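Local coordinates for 3-hydroxyadipyl-CoA dehydrogenase (Escherichia coli, PDB 3MOG), which catalyses the NAD-dependent oxidation of 3-hydroxyadipyl-CoA to 3-oxoadipyl-CoA in the breakdown of phenylacetate, at residues C[437-446]-C[463-474]; C[45-53]-C[66-75]. All blocks are in the same frame, centred on the assembly; numbering follows the deposited sequence. Where two conformers were deposited one is given.

Interaction 1 (C[437-446]-C[463-474])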
loop_
_atom_site.group_PDB
_atom_site.type_symbol
_atom_site.label_atom_id
_atom_site.label_comp_id
_atom_site.label_asym_id
_atom_site.label_seq_id
_atom_site.Cartn_x
_atom_site.Cartn_y
_atom_site.Cartn_z
ATOM N N GLY C 437 -30.812 -2.668 -5.405
ATOM C CA GLY C 437 -30.867 -3.673 -4.377
ATOM C C GLY C 437 -29.517 -3.829 -3.709
ATOM O O GLY C 437 -28.528 -4.160 -4.370
ATOM N N TRP C 438 -29.483 -3.591 -2.400
ATOM C CA TRP C 438 -28.255 -3.724 -1.606
ATOM C C TRP C 438 -27.627 -5.121 -1.561
ATOM O O TRP C 438 -26.401 -5.253 -1.609
ATOM C CB TRP C 438 -28.477 -3.183 -0.190
ATOM C CG TRP C 438 -28.918 -1.736 -0.174
ATOM C CD1 TRP C 438 -30.146 -1.255 0.211
ATOM C CD2 TRP C 438 -28.154 -0.588 -0.584
ATOM N NE1 TRP C 438 -30.185 0.112 0.076
ATOM C CE2 TRP C 438 -28.977 0.551 -0.394
ATOM C CE3 TRP C 438 -26.855 -0.406 -1.078
ATOM C CZ2 TRP C 438 -28.541 1.849 -0.680
ATOM C CZ3 TRP C 438 -26.427 0.885 -1.363
ATOM C CH2 TRP C 438 -27.273 1.993 -1.169
ATOM N N GLN C 439 -28.460 -6.159 -1.495
ATOM C CA GLN C 439 -27.963 -7.523 -1.472
ATOM C C GLN C 439 -27.355 -7.898 -2.806
ATOM O O GLN C 439 -26.382 -8.649 -2.857
ATOM C CB GLN C 439 -29.072 -8.509 -1.127
ATOM C CG GLN C 439 -29.508 -8.455 0.307
ATOM C CD GLN C 439 -30.808 -9.187 0.512
ATOM O OE1 GLN C 439 -30.815 -10.328 0.961
ATOM N NE2 GLN C 439 -31.917 -8.546 0.150
ATOM N N ARG C 440 -27.939 -7.361 -3.871
ATOM C CA ARG C 440 -27.454 -7.572 -5.221
ATOM C C ARG C 440 -26.080 -6.933 -5.452
ATOM O O ARG C 440 -25.207 -7.550 -6.060
ATOM C CB ARG C 440 -28.467 -7.022 -6.229
ATOM C CG ARG C 440 -28.127 -7.365 -7.667
ATOM C CD ARG C 440 -29.240 -6.993 -8.615
ATOM N NE ARG C 440 -28.837 -7.332 -9.972
ATOM C CZ ARG C 440 -29.623 -7.226 -11.037
ATOM N NH1 ARG C 440 -29.137 -7.548 -12.225
ATOM N NH2 ARG C 440 -30.880 -6.779 -10.922
ATOM N N ILE C 441 -25.907 -5.702 -4.984
ATOM C CA ILE C 441 -24.616 -5.012 -5.080
ATOM C C ILE C 441 -23.584 -5.733 -4.223
ATOM O O ILE C 441 -22.459 -5.970 -4.667
ATOM C CB ILE C 441 -24.713 -3.514 -4.665
ATOM C CG1 ILE C 441 -25.672 -2.756 -5.594
ATOM C CG2 ILE C 441 -23.324 -2.848 -4.633
ATOM C CD1 ILE C 441 -25.359 -2.906 -7.066
ATOM N N LEU C 442 -23.993 -6.114 -3.013
ATOM C CA LEU C 442 -23.132 -6.875 -2.106
ATOM C C LEU C 442 -22.618 -8.177 -2.711
ATOM O O LEU C 442 -21.421 -8.436 -2.670
ATOM C CB LEU C 442 -23.844 -7.167 -0.778
ATOM C CG LEU C 442 -23.109 -8.063 0.195
ATOM C CD1 LEU C 442 -21.937 -7.304 0.847
ATOM C CD2 LEU C 442 -24.050 -8.648 1.230
ATOM N N ARG C 443 -23.520 -8.984 -3.274
ATOM C CA ARG C 443 -23.142 -10.287 -3.845
ATOM C C ARG C 443 -22.097 -10.163 -4.976
ATOM O O ARG C 443 -21.120 -10.919 -5.020
ATOM C CB ARG C 443 -24.382 -11.033 -4.340
ATOM C CG ARG C 443 -24.083 -12.384 -5.010
ATOM C CD ARG C 443 -25.363 -13.120 -5.379
ATOM N NE ARG C 443 -26.275 -12.284 -6.165
ATOM C CZ ARG C 443 -27.532 -12.607 -6.453
ATOM N NH1 ARG C 443 -28.042 -13.762 -6.035
ATOM N NH2 ARG C 443 -28.275 -11.774 -7.170
ATOM N N LEU C 444 -22.329 -9.201 -5.861
ATOM C CA LEU C 444 -21.435 -8.875 -6.958
ATOM C C LEU C 444 -20.027 -8.520 -6.467
ATOM O O LEU C 444 -19.044 -9.147 -6.881
ATOM C CB LEU C 444 -22.041 -7.730 -7.757
ATOM C CG LEU C 444 -21.263 -7.000 -8.850
ATOM C CD1 LEU C 444 -20.755 -7.941 -9.902
ATOM C CD2 LEU C 444 -22.231 -6.024 -9.477
ATOM N N LEU C 445 -19.937 -7.550 -5.563
ATOM C CA LEU C 445 -18.642 -7.123 -5.037
ATOM C C LEU C 445 -17.907 -8.256 -4.317
ATOM O O LEU C 445 -16.693 -8.398 -4.497
ATOM C CB LEU C 445 -18.764 -5.853 -4.170
ATOM C CG LEU C 445 -19.143 -4.565 -4.928
ATOM C CD1 LEU C 445 -19.423 -3.434 -3.995
ATOM C CD2 LEU C 445 -18.068 -4.115 -5.902
ATOM N N GLU C 446 -18.637 -9.080 -3.553
ATOM C CA GLU C 446 -18.056 -10.277 -2.902
ATOM C C GLU C 446 -17.467 -11.238 -3.915
ATOM O O GLU C 446 -16.372 -11.773 -3.697
ATOM C CB GLU C 446 -19.072 -11.024 -2.026
ATOM C CG GLU C 446 -19.373 -10.348 -0.695
ATOM C CD GLU C 446 -20.384 -11.113 0.159
ATOM O OE1 GLU C 446 -21.361 -11.641 -0.400
ATOM O OE2 GLU C 446 -20.202 -11.180 1.392
ATOM N N LEU C 463 -22.298 -1.157 3.399
ATOM C CA LEU C 463 -22.956 -1.990 2.408
ATOM C C LEU C 463 -23.452 -3.283 3.034
ATOM O O LEU C 463 -24.628 -3.624 2.851
ATOM C CB LEU C 463 -22.083 -2.257 1.171
ATOM C CG LEU C 463 -22.632 -3.151 0.046
ATOM C CD1 LEU C 463 -23.933 -2.649 -0.563
ATOM C CD2 LEU C 463 -21.597 -3.327 -1.054
ATOM N N ARG C 464 -22.595 -3.986 3.784
ATOM C CA ARG C 464 -23.052 -5.207 4.500
ATOM C C ARG C 464 -24.230 -4.883 5.415
ATOM O O ARG C 464 -25.211 -5.626 5.459
ATOM C CB ARG C 464 -21.944 -5.883 5.331
ATOM C CG ARG C 464 -20.654 -6.203 4.551
ATOM C CD ARG C 464 -19.758 -7.167 5.327
ATOM N NE ARG C 464 -18.598 -7.556 4.536
ATOM C CZ ARG C 464 -18.568 -8.555 3.660
ATOM N NH1 ARG C 464 -19.638 -9.319 3.451
ATOM N NH2 ARG C 464 -17.447 -8.808 3.002
ATOM N N GLN C 465 -24.111 -3.759 6.124
ATOM C CA GLN C 465 -25.134 -3.257 7.031
ATOM C C GLN C 465 -26.453 -3.019 6.304
ATOM O O GLN C 465 -27.513 -3.396 6.811
ATOM C CB GLN C 465 -24.639 -1.979 7.714
ATOM C CG GLN C 465 -25.614 -1.272 8.668
ATOM C CD GLN C 465 -24.944 -0.116 9.445
ATOM O OE1 GLN C 465 -25.588 0.898 9.763
ATOM N NE2 GLN C 465 -23.644 -0.268 9.742
ATOM N N ARG C 466 -26.390 -2.425 5.114
ATOM C CA ARG C 466 -27.614 -2.160 4.354
ATOM C C ARG C 466 -28.211 -3.392 3.673
ATOM O O ARG C 466 -29.431 -3.469 3.499
ATOM C CB ARG C 466 -27.436 -1.007 3.368
ATOM C CG ARG C 466 -27.417 0.337 4.075
ATOM C CD ARG C 466 -27.709 1.461 3.123
ATOM N NE ARG C 466 -27.747 2.719 3.847
ATOM C CZ ARG C 466 -27.905 3.920 3.301
ATOM N NH1 ARG C 466 -28.035 4.067 1.986
ATOM N NH2 ARG C 466 -27.923 4.985 4.089
ATOM N N ALA C 467 -27.357 -4.352 3.312
ATOM C CA ALA C 467 -27.812 -5.619 2.751
ATOM C C ALA C 467 -28.572 -6.416 3.799
ATOM O O ALA C 467 -29.631 -6.973 3.505
ATOM C CB ALA C 467 -26.650 -6.426 2.227
ATOM N N LEU C 468 -28.030 -6.448 5.014
ATOM C CA LEU C 468 -28.690 -7.078 6.159
ATOM C C LEU C 468 -30.051 -6.480 6.496
ATOM O O LEU C 468 -30.966 -7.226 6.826
ATOM C CB LEU C 468 -27.792 -7.067 7.396
ATOM C CG LEU C 468 -26.780 -8.211 7.443
ATOM C CD1 LEU C 468 -25.631 -7.913 8.387
ATOM C CD2 LEU C 468 -27.465 -9.523 7.831
ATOM N N LEU C 469 -30.183 -5.155 6.406
ATOM C CA LEU C 469 -31.464 -4.492 6.675
ATOM C C LEU C 469 -32.484 -4.835 5.593
ATOM O O LEU C 469 -33.644 -5.116 5.902
ATOM C CB LEU C 469 -31.305 -2.970 6.829
ATOM C CG LEU C 469 -30.591 -2.454 8.096
ATOM C CD1 LEU C 469 -29.950 -1.073 7.871
ATOM C CD2 LEU C 469 -31.545 -2.417 9.303
ATOM N N GLU C 470 -32.025 -4.857 4.342
ATOM C CA GLU C 470 -32.857 -5.193 3.188
ATOM C C GLU C 470 -33.388 -6.633 3.221
ATOM O O GLU C 470 -34.508 -6.890 2.773
ATOM C CB GLU C 470 -32.094 -4.945 1.896
ATOM C CG GLU C 470 -32.954 -4.874 0.644
ATOM C CD GLU C 470 -32.124 -4.807 -0.612
ATOM O OE1 GLU C 470 -31.483 -5.831 -0.959
ATOM O OE2 GLU C 470 -32.110 -3.726 -1.248
ATOM N N SER C 471 -32.598 -7.563 3.749
ATOM C CA SER C 471 -33.075 -8.932 3.958
ATOM C C SER C 471 -34.083 -9.016 5.116
ATOM O O SER C 471 -34.930 -9.908 5.130
ATOM C CB SER C 471 -31.916 -9.925 4.145
ATOM O OG SER C 471 -31.246 -9.722 5.374
ATOM N N GLY C 472 -33.997 -8.080 6.064
ATOM C CA GLY C 472 -34.985 -7.943 7.144
ATOM C C GLY C 472 -36.405 -7.625 6.688
ATOM O O GLY C 472 -37.370 -8.106 7.289
ATOM N N TYR C 473 -36.535 -6.821 5.629
ATOM C CA TYR C 473 -37.844 -6.511 5.029
ATOM C C TYR C 473 -38.326 -7.605 4.067
ATOM O O TYR C 473 -39.504 -7.633 3.700
ATOM C CB TYR C 473 -37.832 -5.162 4.287
ATOM C CG TYR C 473 -37.355 -3.969 5.096
ATOM C CD1 TYR C 473 -38.090 -3.488 6.186
ATOM C CD2 TYR C 473 -36.178 -3.300 4.749
ATOM C CE1 TYR C 473 -37.648 -2.385 6.923
ATOM C CE2 TYR C 473 -35.729 -2.199 5.477
ATOM C CZ TYR C 473 -36.469 -1.749 6.559
ATOM O OH TYR C 473 -36.020 -0.661 7.270
ATOM N N GLU C 474 -37.411 -8.488 3.659
ATOM C CA GLU C 474 -37.701 -9.570 2.713
ATOM C C GLU C 474 -38.485 -10.698 3.388
ATOM O O GLU C 474 -39.690 -10.590 3.625
ATOM C CB GLU C 474 -36.396 -10.133 2.140
ATOM C CG GLU C 474 -36.429 -10.468 0.656
ATOM C CD GLU C 474 -35.619 -9.491 -0.189
ATOM O OE1 GLU C 474 -35.853 -8.266 -0.103
ATOM O OE2 GLU C 474 -34.742 -9.954 -0.948
HETATM O O HOH W 1 -30.858 -6.884 -3.485
#
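Helix segments 438-446 and 463-473 pack with an angle of 134° between their N-to-C directions and an axis approach of 8.4 Å. The backbones are nearest at Gln-439 and Ala-467, whose CA atoms are 4.6 Å apart. The Glu-470 carboxylate takes the first backbone N-H groups of 438-446. Glu-470 OE2 accepts from Trp-438 N at 2.9 Å, and Glu-470 OE1 from Gln-439 N at 3.1 Å. The side-chain NE2 of Gln-439 also reaches OE1, on the anti lone pair, in a nearly straight bond (172°). A water that accepts from Arg-440 N donates to the same oxygen. The helix start probably favours the negative charge.

This helix pair belongs to the second C-terminal-type domain of the 3-hydroxyacyl-CoA dehydrogenase family. It packs knobs-into-holes, with Trp-438 among Leu-463, Arg-466, Ala-467 and Glu-470. The extended Arg-466 chain runs alongside the indole and covers one face with CB and CD; its NH1 pairs with Glu-412. With CG anti to the backbone N (chi1 179°), Leu-463 carries its methyls across to 438-446, where Leu-463 CD2 meets Leu-445 CD1 at 3.7 Å. Farther along, Arg-464 NH1 forms a salt bridge with Glu-446 OE2 at 2.8 Å, while its NE bonds to His-451 O of a second subunit.

Interaction 2 (C[45-53]-C[66-75])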
loop_
_atom_site.group_PDB
_atom_site.type_symbol
_atom_site.label_atom_id
_atom_site.label_comp_id
_atom_site.label_asym_id
_atom_site.label_seq_id
_atom_site.Cartn_x
_atom_site.Cartn_y
_atom_site.Cartn_z
ATOM N N ILE C 45 -12.264 40.508 -17.491
ATOM C CA ILE C 45 -13.460 41.355 -17.577
ATOM C C ILE C 45 -14.012 41.491 -19.006
ATOM O O ILE C 45 -15.230 41.491 -19.194
ATOM C CB ILE C 45 -13.254 42.717 -16.844
ATOM C CG1 ILE C 45 -13.484 42.511 -15.341
ATOM C CG2 ILE C 45 -14.192 43.821 -17.374
ATOM C CD1 ILE C 45 -13.059 43.661 -14.451
ATOM N N ASP C 46 -13.131 41.549 -20.007
ATOM C CA ASP C 46 -13.563 41.496 -21.417
ATOM C C ASP C 46 -14.314 40.206 -21.728
ATOM O O ASP C 46 -15.354 40.245 -22.395
ATOM C CB ASP C 46 -12.385 41.657 -22.382
ATOM C CG ASP C 46 -11.790 43.067 -22.370
ATOM O OD1 ASP C 46 -12.490 44.025 -21.954
ATOM O OD2 ASP C 46 -10.604 43.204 -22.764
ATOM N N GLY C 47 -13.785 39.079 -21.236
ATOM C CA GLY C 47 -14.459 37.780 -21.308
ATOM C C GLY C 47 -15.885 37.811 -20.763
ATOM O O GLY C 47 -16.823 37.431 -21.465
ATOM N N ILE C 48 -16.050 38.284 -19.526
ATOM C CA ILE C 48 -17.372 38.387 -18.898
ATOM C C ILE C 48 -18.322 39.314 -19.688
ATOM O O ILE C 48 -19.490 38.962 -19.902
ATOM C CB ILE C 48 -17.281 38.819 -17.416
ATOM C CG1 ILE C 48 -16.265 37.951 -16.665
ATOM C CG2 ILE C 48 -18.678 38.760 -16.742
ATOM C CD1 ILE C 48 -16.040 38.364 -15.224
ATOM N N HIS C 49 -17.811 40.482 -20.102
ATOM C CA HIS C 49 -18.532 41.388 -20.997
ATOM C C HIS C 49 -19.037 40.640 -22.237
ATOM O O HIS C 49 -20.232 40.668 -22.539
ATOM C CB HIS C 49 -17.640 42.572 -21.411
ATOM C CG HIS C 49 -17.713 43.748 -20.485
ATOM N ND1 HIS C 49 -18.311 44.938 -20.841
ATOM C CD2 HIS C 49 -17.258 43.921 -19.221
ATOM C CE1 HIS C 49 -18.224 45.791 -19.835
ATOM N NE2 HIS C 49 -17.589 45.198 -18.839
ATOM N N ALA C 50 -18.123 39.948 -22.922
ATOM C CA ALA C 50 -18.403 39.207 -24.157
ATOM C C ALA C 50 -19.398 38.068 -24.002
ATOM O O ALA C 50 -20.243 37.864 -24.876
ATOM C CB ALA C 50 -17.114 38.671 -24.742
ATOM N N ARG C 51 -19.298 37.329 -22.899
ATOM C CA ARG C 51 -20.187 36.197 -22.662
ATOM C C ARG C 51 -21.605 36.639 -22.299
ATOM O O ARG C 51 -22.579 36.074 -22.805
ATOM C CB ARG C 51 -19.621 35.251 -21.602
ATOM C CG ARG C 51 -18.328 34.563 -22.025
ATOM C CD ARG C 51 -17.947 33.436 -21.089
ATOM N NE ARG C 51 -17.946 33.822 -19.676
ATOM C CZ ARG C 51 -16.875 34.245 -19.006
ATOM N NH1 ARG C 51 -15.697 34.367 -19.614
ATOM N NH2 ARG C 51 -16.985 34.551 -17.715
ATOM N N LEU C 52 -21.715 37.655 -21.440
ATOM C CA LEU C 52 -23.018 38.196 -21.046
ATOM C C LEU C 52 -23.747 38.924 -22.178
ATOM O O LEU C 52 -24.979 38.851 -22.271
ATOM C CB LEU C 52 -22.882 39.132 -19.847
ATOM C CG LEU C 52 -22.477 38.541 -18.499
ATOM C CD1 LEU C 52 -22.387 39.676 -17.534
ATOM C CD2 LEU C 52 -23.458 37.486 -17.987
ATOM N N ASN C 53 -22.989 39.620 -23.026
ATOM C CA ASN C 53 -23.559 40.336 -24.163
ATOM C C ASN C 53 -24.136 39.414 -25.219
ATOM O O ASN C 53 -25.158 39.737 -25.841
ATOM C CB ASN C 53 -22.557 41.315 -24.776
ATOM C CG ASN C 53 -22.616 42.688 -24.124
ATOM O OD1 ASN C 53 -21.680 43.106 -23.443
ATOM N ND2 ASN C 53 -23.733 43.391 -24.316
ATOM N N CYS C 66 -27.751 42.576 -17.610
ATOM C CA CYS C 66 -26.435 42.598 -18.217
ATOM C C CYS C 66 -25.630 43.825 -17.812
ATOM O O CYS C 66 -24.507 43.694 -17.301
ATOM C CB CYS C 66 -26.530 42.543 -19.731
ATOM S SG CYS C 66 -24.909 42.393 -20.509
ATOM N N GLU C 67 -26.203 45.010 -18.019
ATOM C CA GLU C 67 -25.458 46.243 -17.768
ATOM C C GLU C 67 -25.197 46.480 -16.284
ATOM O O GLU C 67 -24.119 46.948 -15.909
ATOM C CB GLU C 67 -26.126 47.464 -18.424
ATOM C CG GLU C 67 -25.168 48.661 -18.612
ATOM C CD GLU C 67 -23.750 48.242 -19.052
ATOM O OE1 GLU C 67 -23.582 47.777 -20.207
ATOM O OE2 GLU C 67 -22.805 48.382 -18.234
ATOM N N ARG C 68 -26.170 46.128 -15.444
ATOM C CA ARG C 68 -26.000 46.240 -13.989
ATOM C C ARG C 68 -24.944 45.268 -13.430
ATOM O O ARG C 68 -24.214 45.609 -12.494
ATOM C CB ARG C 68 -27.327 46.044 -13.258
ATOM C CG ARG C 68 -28.323 47.171 -13.426
ATOM C CD ARG C 68 -28.915 47.457 -12.074
ATOM N NE ARG C 68 -30.365 47.398 -12.091
ATOM C CZ ARG C 68 -31.129 47.555 -11.016
ATOM N NH1 ARG C 68 -30.579 47.778 -9.822
ATOM N NH2 ARG C 68 -32.445 47.482 -11.138
ATOM N N THR C 69 -24.882 44.069 -14.009
ATOM C CA THR C 69 -23.831 43.093 -13.698
ATOM C C THR C 69 -22.435 43.640 -13.991
ATOM O O THR C 69 -21.573 43.626 -13.109
ATOM C CB THR C 69 -24.039 41.767 -14.454
ATOM O OG1 THR C 69 -25.334 41.245 -14.134
ATOM C CG2 THR C 69 -22.957 40.726 -14.078
ATOM N N LEU C 70 -22.236 44.150 -15.206
ATOM C CA LEU C 70 -20.918 44.652 -15.646
ATOM C C LEU C 70 -20.400 45.815 -14.812
ATOM O O LEU C 70 -19.200 45.901 -14.536
ATOM C CB LEU C 70 -20.945 45.045 -17.120
ATOM C CG LEU C 70 -21.343 43.867 -18.007
ATOM C CD1 LEU C 70 -21.539 44.297 -19.449
ATOM C CD2 LEU C 70 -20.330 42.732 -17.889
ATOM N N LYS C 71 -21.320 46.680 -14.394
ATOM C CA LYS C 71 -21.012 47.824 -13.541
ATOM C C LYS C 71 -20.545 47.406 -12.136
ATOM O O LYS C 71 -19.822 48.150 -11.477
ATOM C CB LYS C 71 -22.247 48.731 -13.445
ATOM C CG LYS C 71 -21.958 50.217 -13.317
ATOM C CD LYS C 71 -23.065 51.054 -13.985
ATOM C CE LYS C 71 -22.857 51.176 -15.504
ATOM N NZ LYS C 71 -24.105 51.527 -16.249
ATOM N N ARG C 72 -20.957 46.225 -11.680
ATOM C CA ARG C 72 -20.591 45.760 -10.340
ATOM C C ARG C 72 -19.213 45.091 -10.296
ATOM O O ARG C 72 -18.689 44.820 -9.220
ATOM C CB ARG C 72 -21.695 44.868 -9.736
ATOM C CG ARG C 72 -22.945 45.663 -9.336
ATOM C CD ARG C 72 -24.053 44.817 -8.725
ATOM N NE ARG C 72 -24.752 43.990 -9.706
ATOM C CZ ARG C 72 -26.056 44.058 -9.978
ATOM N NH1 ARG C 72 -26.840 44.932 -9.356
ATOM N NH2 ARG C 72 -26.586 43.237 -10.877
ATOM N N LEU C 73 -18.622 44.856 -11.465
ATOM C CA LEU C 73 -17.294 44.253 -11.555
ATOM C C LEU C 73 -16.184 45.288 -11.440
ATOM O O LEU C 73 -15.847 45.955 -12.414
ATOM C CB LEU C 73 -17.142 43.454 -12.859
ATOM C CG LEU C 73 -17.947 42.151 -12.953
ATOM C CD1 LEU C 73 -18.016 41.664 -14.387
ATOM C CD2 LEU C 73 -17.367 41.067 -12.031
ATOM N N ILE C 74 -15.614 45.405 -10.246
ATOM C CA ILE C 74 -14.561 46.388 -9.986
ATOM C C ILE C 74 -13.166 45.736 -9.910
ATOM O O ILE C 74 -12.868 45.033 -8.945
ATOM C CB ILE C 74 -14.863 47.214 -8.707
ATOM C CG1 ILE C 74 -16.324 47.695 -8.716
ATOM C CG2 ILE C 74 -13.873 48.389 -8.580
ATOM C CD1 ILE C 74 -16.731 48.517 -7.521
ATOM N N PRO C 75 -12.318 45.957 -10.939
ATOM C CA PRO C 75 -10.952 45.417 -10.914
ATOM C C PRO C 75 -10.057 46.182 -9.949
ATOM O O PRO C 75 -10.015 47.416 -9.971
ATOM C CB PRO C 75 -10.463 45.586 -12.354
ATOM C CG PRO C 75 -11.292 46.703 -12.926
ATOM C CD PRO C 75 -12.604 46.712 -12.176
#
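In one of its two modelled conformers, the imidazole of His-49 lies with one face against Leu-70. The methyl CD2 of Leu-70 stands 3.8 Å from the His-49 ring centroid, 19° off the normal, in a CH-pi contact offset toward the rim. Leu-70 CD1 comes to 3.6 Å from His-49 ND1. The two branches therefore spread across the imidazole. Leu-70 is a knob in a hole formed by Ile-48, His-49, Leu-52 and Asn-53. Its CG is anti to the carbonyl carbon (chi1 -58°), which swings CG toward helix segment 45-53; the methyls at its end enter the hole. Leu-52 slides past it in the opposite direction, with CD1 3.7 Å from Leu-70 CD2. The same Leu-52 CD1 meets Thr-69 CG2 at 3.7 Å. The Thr-69 hydroxyl is turned to Thr-65 O in its own helix.

These segments belong to the Rossmann-type NAD-binding domain. Helix segment 45-53 runs nearly antiparallel to helix segment 66-71 (171°), which leads into strand 73-76 at the edge of the sheet. Helix 15-26 adds Glu-22 beside Ile-48 and Leu-52, and Ala-21 beside Leu-73.

On the strand, Leu-73 meets Ile-48 of the helix tip to tip, with Ile-48 CG2 and Leu-73 CD1 3.8 Å apart. Ile-45 CD1 rests on the ring of Pro-75, 3.8 Å from its CD. At the far end, Cys-66 SG lies 3.9 Å from Leu-52 CB.

How the interactions relate
Interactions 1 and 2 lie on opposite sides of the chain's centre, with their own centres about 53 Å apart. Their nearest atoms are about 38 Å from each other. Both segments of interaction 2, in the N-terminal NAD-binding domain, precede those of interaction 1 in the chain. Ile-48 of interaction 2 comes close to a glycine-rich pattern that is probably part of the NAD site, but makes no contact with it. Interaction 1 lies at a subunit interface of the trimer: another subunit packs on its 463-474 segment, while no other chain touches the segments of interaction 2. Interaction 1 combines polar bonds with apolar packing, whereas interaction 2 is held by apolar and CH-pi packing.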